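Long-range contact in MdcD (Pseudomonas aeruginosa, PDB 5VIP), which forms the beta subunit of biotin-independent malonate decarboxylase and probably takes part in decarboxylating the malonyl thioester: residues B[10-14]-B[227-232]. Residues are numbered along the deposited sequence.
Sequences LRSFT and DDLDEV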
ATOM      1  N   LEU B  10     -19.453  30.124  -2.938  1.00 30.64           N
ATOM      2  CA  LEU B  10     -18.401  30.741  -2.142  1.00 36.98           C
ATOM      3  C   LEU B  10     -18.052  29.902  -0.902  1.00 37.08           C
ATOM      4  O   LEU B  10     -17.050  30.159  -0.233  1.00 38.70           O
ATOM      5  CB  LEU B  10     -18.822  32.161  -1.746  1.00 34.00           C
ATOM      6  CG  LEU B  10     -18.974  33.120  -2.939  1.00 36.51           C
ATOM      7  CD1 LEU B  10     -19.560  34.468  -2.525  1.00 42.49           C
ATOM      8  CD2 LEU B  10     -17.626  33.312  -3.632  1.00 40.15           C
ATOM      9  N   ARG B  11     -18.867  28.891  -0.606  1.00 29.06           N
ATOM     10  CA  ARG B  11     -18.615  28.042   0.557  1.00 29.76           C
ATOM     11  C   ARG B  11     -18.108  26.645   0.192  1.00 28.92           C
ATOM     12  O   ARG B  11     -17.699  25.892   1.076  1.00 28.38           O
ATOM     13  CB  ARG B  11     -19.886  27.916   1.401  1.00 30.25           C
ATOM     14  CG  ARG B  11     -20.347  29.220   2.010  1.00 34.50           C
ATOM     15  CD  ARG B  11     -21.812  29.152   2.407  1.00 38.26           C
ATOM     16  NE  ARG B  11     -22.057  28.263   3.542  1.00 37.61           N
ATOM     17  CZ  ARG B  11     -23.218  28.196   4.190  1.00 38.17           C
ATOM     18  NH1 ARG B  11     -24.235  28.965   3.807  1.00 32.86           N
ATOM     19  NH2 ARG B  11     -23.366  27.365   5.219  1.00 32.72           N
ATOM     20  N   SER B  12     -18.123  26.314  -1.102  1.00 24.61           N
ATOM     21  CA  SER B  12     -17.846  24.958  -1.579  1.00 25.00           C
ATOM     22  C   SER B  12     -16.397  24.540  -1.366  1.00 22.93           C
ATOM     23  O   SER B  12     -15.477  25.335  -1.552  1.00 25.76           O
ATOM     24  CB  SER B  12     -18.194  24.839  -3.066  1.00 28.76           C
ATOM     25  OG  SER B  12     -17.614  23.681  -3.656  1.00 28.54           O
ATOM     26  N   PHE B  13     -16.196  23.282  -0.990  1.00 22.82           N
ATOM     27  CA  PHE B  13     -14.849  22.745  -0.834  1.00 22.70           C
ATOM     28  C   PHE B  13     -14.352  22.103  -2.129  1.00 21.99           C
ATOM     29  O   PHE B  13     -13.213  22.317  -2.548  1.00 22.63           O
ATOM     30  CB  PHE B  13     -14.814  21.723   0.305  1.00 19.83           C
ATOM     31  CG  PHE B  13     -13.449  21.174   0.576  1.00 17.47           C
ATOM     32  CD1 PHE B  13     -12.503  21.944   1.246  1.00 18.07           C
ATOM     33  CD2 PHE B  13     -13.105  19.886   0.172  1.00 15.09           C
ATOM     34  CE1 PHE B  13     -11.231  21.441   1.513  1.00 17.27           C
ATOM     35  CE2 PHE B  13     -11.823  19.379   0.424  1.00 18.22           C
ATOM     36  CZ  PHE B  13     -10.888  20.162   1.099  1.00 13.81           C
ATOM     37  N   THR B  14     -15.210  21.325  -2.774  1.00 20.45           N
ATOM     38  CA  THR B  14     -14.799  20.574  -3.956  1.00 21.93           C
ATOM     39  C   THR B  14     -14.438  21.482  -5.141  1.00 24.63           C
ATOM     40  O   THR B  14     -13.652  21.091  -6.001  1.00 25.74           O
ATOM     41  CB  THR B  14     -15.891  19.608  -4.404  1.00 27.58           C
ATOM     42  OG1 THR B  14     -17.072  20.359  -4.694  1.00 33.51           O
ATOM     43  CG2 THR B  14     -16.202  18.592  -3.304  1.00 25.99           C
ATOM     44  N   ASP B 227     -20.526  19.469   1.290  1.00 19.45           N
ATOM     45  CA  ASP B 227     -19.496  20.124   0.492  1.00 23.89           C
ATOM     46  C   ASP B 227     -19.424  21.581   0.899  1.00 23.64           C
ATOM     47  O   ASP B 227     -19.933  22.473   0.220  1.00 23.06           O
ATOM     48  CB  ASP B 227     -19.772  19.984  -1.006  1.00 24.52           C
ATOM     49  CG  ASP B 227     -18.700  20.647  -1.849  1.00 27.10           C
ATOM     50  OD1 ASP B 227     -17.608  20.929  -1.312  1.00 22.23           O
ATOM     51  OD2 ASP B 227     -18.943  20.895  -3.047  1.00 34.12           O
ATOM     52  N   ASP B 228     -18.788  21.807   2.036  1.00 19.94           N
ATOM     53  CA  ASP B 228     -18.784  23.103   2.673  1.00 22.48           C
ATOM     54  C   ASP B 228     -17.444  23.226   3.380  1.00 20.03           C
ATOM     55  O   ASP B 228     -17.090  22.387   4.207  1.00 18.65           O
ATOM     56  CB  ASP B 228     -19.972  23.230   3.645  1.00 23.35           C
ATOM     57  CG  ASP B 228     -19.969  24.535   4.423  1.00 25.25           C
ATOM     58  OD1 ASP B 228     -19.345  24.586   5.502  1.00 28.47           O
ATOM     59  OD2 ASP B 228     -20.610  25.509   3.980  1.00 28.74           O
ATOM     60  N   LEU B 229     -16.688  24.255   3.015  1.00 21.21           N
ATOM     61  CA  LEU B 229     -15.361  24.496   3.563  1.00 22.51           C
ATOM     62  C   LEU B 229     -15.293  24.537   5.089  1.00 19.38           C
ATOM     63  O   LEU B 229     -14.437  23.895   5.696  1.00 21.81           O
ATOM     64  CB  LEU B 229     -14.813  25.813   3.003  1.00 27.25           C
ATOM     65  CG  LEU B 229     -13.503  26.259   3.635  1.00 28.10           C
ATOM     66  CD1 LEU B 229     -12.454  25.162   3.409  1.00 23.95           C
ATOM     67  CD2 LEU B 229     -13.054  27.598   3.060  1.00 26.67           C
ATOM     68  N   ASP B 230     -16.160  25.323   5.712  1.00 21.26           N
ATOM     69  CA  ASP B 230     -16.131  25.445   7.159  1.00 23.86           C
ATOM     70  C   ASP B 230     -16.426  24.094   7.813  1.00 22.16           C
ATOM     71  O   ASP B 230     -15.804  23.729   8.811  1.00 20.09           O
ATOM     72  CB  ASP B 230     -17.138  26.496   7.624  1.00 29.27           C
ATOM     73  CG  ASP B 230     -16.777  27.107   8.965  1.00 35.38           C
ATOM     74  OD1 ASP B 230     -15.571  27.317   9.253  1.00 32.08           O
ATOM     75  OD2 ASP B 230     -17.719  27.389   9.739  1.00 45.89           O
ATOM     76  N   GLU B 231     -17.374  23.349   7.244  1.00 19.60           N
ATOM     77  CA  GLU B 231     -17.707  22.029   7.771  1.00 21.48           C
ATOM     78  C   GLU B 231     -16.547  21.030   7.611  1.00 19.09           C
ATOM     79  O   GLU B 231     -16.217  20.290   8.543  1.00 16.11           O
ATOM     80  CB  GLU B 231     -18.971  21.485   7.094  1.00 20.84           C
ATOM     81  CG  GLU B 231     -19.324  20.086   7.562  1.00 23.30           C
ATOM     82  CD  GLU B 231     -20.772  19.701   7.331  1.00 23.72           C
ATOM     83  OE1 GLU B 231     -21.024  18.488   7.166  1.00 22.07           O
ATOM     84  OE2 GLU B 231     -21.651  20.594   7.348  1.00 21.21           O
ATOM     85  N   VAL B 232     -15.926  20.999   6.435  1.00 16.87           N
ATOM     86  CA  VAL B 232     -14.763  20.132   6.242  1.00 15.06           C
ATOM     87  C   VAL B 232     -13.659  20.469   7.242  1.00 15.31           C
ATOM     88  O   VAL B 232     -13.104  19.572   7.894  1.00 13.95           O
ATOM     89  CB  VAL B 232     -14.208  20.229   4.796  1.00 18.51           C
ATOM     90  CG1 VAL B 232     -12.873  19.458   4.670  1.00 15.84           C
ATOM     91  CG2 VAL B 232     -15.239  19.675   3.818  1.00 15.75           C
TER
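An N-capped helix start in a crotonase-superfamily carboxyltransferase domain is joined here to residues 10-14 near the N-terminus. Asp228 occupies the N-cap of helix 229-242: with chi1 t (176°), its OD1 accepts from Glu231 N (2.9 Å), while OD2 receives Arg11 NE at 3.1 Å in a salt bridge, so one carboxylate both caps the helix and pairs with Arg11. The same guanidinium also binds Arg6 O through NH1. Between the backbones, Leu229 N, in the first turn, donates almost linearly to Arg11 O (2.7 Å, 176°). Phe13, chi1 t (-177°), sends its ring over to the helix: Val232 CG1 sits 4.1 Å from the ring centroid, 10° off the normal, a CH-pi contact, and Leu229 CD1 lies 3.9 Å from Phe13 CD1, at the ring edge. Leu25 of helix 18-25 touches both Phe13 and Val232. With chi1 t (-179°), the Asp227 carboxylate comes nearer residues 12-14 and accepts their donors: OD1 from Phe13 N and Thr14 N, both at 2.8 Å, and OD2 from Ser12 OG at 3.1 Å and, shortest of all, Thr14 OG1 at 2.5 Å.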